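Long-range contact in RTX-adhesin (Marinomonas primoryensis, PDB 5IRB), which binds calcium and belongs to a giant adhesin that attaches its Antarctic bacterium to ice and diatoms, this piece probably serving in its retention at the cell surface: residues 33-38 / 62-67. Numbering follows the deposited sequence.
Sequences TGVVNG and NGTWSV
Gly34 and Trp65 form the hydrogen-bonded pair of two antiparallel strands whose axes approach to 4.6 Å: Gly34 N gives to Trp65 O and Trp65 N to Gly34 O, each at 3.0 Å. Thr33 with Ser66 and Val35 with Thr64 are the flanking non-hydrogen-bonded pairs, and Val36 N reaches Gly63 O at 2.8 Å, just ahead of the strand that begins at Thr64.

Trp65 dominates the inner face. Its CG stands between the backbone N and the carbonyl carbon (chi1 54°), and the indole folds across onto the partner strand, one face lying flat against the backbone from Thr33 to Gly34. Gly34 N lies 3.4 Å above the plane of the indole, over its centre, and Gly34 CA makes a CH-pi contact, 3.8 Å from the centroid of the five-membered ring. Glycine is needed here, because a CB would collide with Trp65 CZ2. Trp65 NE1 comes close to Val35 N, but both are donors and no bond forms. Val36 CG2 meets CD1 of the indole obliquely at 4.0 Å, the two side chains crossing at about a right angle.

On the other face, Val35 CG1 touches Thr64 CG2, methyl to methyl, at 3.9 Å; the Thr33 methyl CG2 lies against the Ser66 methylene CB, while Thr33 OG1 is hydrogen-bonded to Asp13 OD2. Asn62, in the loop just before the strand, makes an Asx turn: its OD1 accepts from both Thr64 N and Thr64 OG1, and Thr64 OG1 is also hydrogen-bonded to Asn60. Gly63 has phi 82°, where a CB would be jammed against the carbonyl O of Asn62 and pressed on Val36 O.

Strand 29-38 is the middle of a three-stranded sheet, with strand 8-12 along its other edge. Trp65 and Val36 pack this sheet onto the facing one of the N-terminal beta-sandwich domain, Trp65 against Val46 and Leu48 of strand 43-50 and Val36 against Val86 and Val88 of strand 81-89.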
loop_
_atom_site.group_PDB
_atom_site.type_symbol
_atom_site.label_atom_id
_atom_site.label_comp_id
_atom_site.label_asym_id
_atom_site.label_seq_id
_atom_site.Cartn_x
_atom_site.Cartn_y
_atom_site.Cartn_z
ATOM N N THR A 33 -35.371 17.439 19.182
ATOM C CA THR A 33 -36.313 17.328 20.280
ATOM C C THR A 33 -35.886 18.278 21.379
ATOM O O THR A 33 -34.737 18.717 21.409
ATOM C CB THR A 33 -36.404 15.902 20.871
ATOM O OG1 THR A 33 -35.215 15.607 21.605
ATOM C CG2 THR A 33 -36.646 14.841 19.796
ATOM N N GLY A 34 -36.814 18.592 22.280
ATOM C CA GLY A 34 -36.464 19.348 23.453
ATOM C C GLY A 34 -37.625 19.463 24.405
ATOM O O GLY A 34 -38.595 18.698 24.341
ATOM N N VAL A 35 -37.524 20.438 25.297
ATOM C CA VAL A 35 -38.517 20.637 26.339
ATOM C C VAL A 35 -38.732 22.133 26.531
ATOM O O VAL A 35 -37.823 22.939 26.283
ATOM C CB VAL A 35 -38.108 19.988 27.670
ATOM C CG1 VAL A 35 -38.098 18.483 27.553
ATOM C CG2 VAL A 35 -36.752 20.504 28.132
ATOM N N VAL A 36 -39.938 22.494 26.952
ATOM C CA VAL A 36 -40.248 23.851 27.386
ATOM C C VAL A 36 -40.572 23.743 28.873
ATOM O O VAL A 36 -41.397 22.943 29.261
ATOM C CB VAL A 36 -41.438 24.471 26.619
ATOM C CG1 VAL A 36 -41.735 25.890 27.130
ATOM C CG2 VAL A 36 -41.201 24.456 25.107
ATOM N N ASN A 37 -39.925 24.531 29.709
ATOM C CA ASN A 37 -40.122 24.439 31.141
ATOM C C ASN A 37 -40.575 25.766 31.688
ATOM O O ASN A 37 -40.494 26.765 30.990
ATOM C CB ASN A 37 -38.793 24.083 31.812
ATOM C CG ASN A 37 -38.447 22.631 31.687
ATOM O OD1 ASN A 37 -37.383 22.248 31.172
ATOM N ND2 ASN A 37 -39.351 21.797 32.156
ATOM N N GLY A 38 -40.896 25.853 32.972
ATOM C CA GLY A 38 -41.209 27.145 33.522
ATOM C C GLY A 38 -42.649 27.184 33.948
ATOM O O GLY A 38 -43.139 26.192 34.454
ATOM N N ASN A 62 -46.860 17.300 28.110
ATOM C CA ASN A 62 -45.773 17.172 29.080
ATOM C C ASN A 62 -44.592 18.113 28.819
ATOM O O ASN A 62 -43.504 17.887 29.338
ATOM C CB ASN A 62 -45.267 15.722 29.150
ATOM C CG ASN A 62 -44.437 15.311 27.934
ATOM O OD1 ASN A 62 -44.409 16.003 26.915
ATOM N ND2 ASN A 62 -43.748 14.169 28.048
ATOM N N GLY A 63 -44.785 19.147 28.004
ATOM C CA GLY A 63 -43.715 20.100 27.791
ATOM C C GLY A 63 -42.660 19.721 26.766
ATOM O O GLY A 63 -41.829 20.558 26.407
ATOM N N THR A 64 -42.657 18.469 26.313
ATOM C CA THR A 64 -41.684 18.056 25.304
ATOM C C THR A 64 -42.141 18.424 23.897
ATOM O O THR A 64 -43.306 18.742 23.666
ATOM C CB THR A 64 -41.427 16.520 25.303
ATOM O OG1 THR A 64 -42.639 15.838 24.952
ATOM C CG2 THR A 64 -40.930 16.026 26.655
ATOM N N TRP A 65 -41.209 18.368 22.953
ATOM C CA TRP A 65 -41.527 18.602 21.558
ATOM C C TRP A 65 -40.490 17.889 20.700
ATOM O O TRP A 65 -39.412 17.540 21.171
ATOM C CB TRP A 65 -41.535 20.089 21.207
ATOM C CG TRP A 65 -40.270 20.812 21.574
ATOM C CD1 TRP A 65 -39.990 21.422 22.756
ATOM C CD2 TRP A 65 -39.092 20.952 20.764
ATOM N NE1 TRP A 65 -38.729 21.963 22.719
ATOM C CE2 TRP A 65 -38.155 21.682 21.502
ATOM C CE3 TRP A 65 -38.745 20.533 19.468
ATOM C CZ2 TRP A 65 -36.902 22.020 21.004
ATOM C CZ3 TRP A 65 -37.499 20.864 18.970
ATOM C CH2 TRP A 65 -36.592 21.600 19.734
ATOM N N SER A 66 -40.837 17.698 19.438
ATOM C CA SER A 66 -40.043 16.907 18.523
ATOM C C SER A 66 -40.463 17.288 17.113
ATOM O O SER A 66 -41.642 17.527 16.863
ATOM C CB SER A 66 -40.228 15.416 18.787
ATOM O OG SER A 66 -40.556 14.742 17.588
ATOM N N VAL A 67 -39.495 17.387 16.209
ATOM C CA VAL A 67 -39.752 17.858 14.853
ATOM C C VAL A 67 -38.748 17.277 13.856
ATOM O O VAL A 67 -37.560 17.175 14.138
ATOM C CB VAL A 67 -39.714 19.414 14.754
ATOM C CG1 VAL A 67 -38.339 19.973 15.080
ATOM C CG2 VAL A 67 -40.219 19.900 13.385
#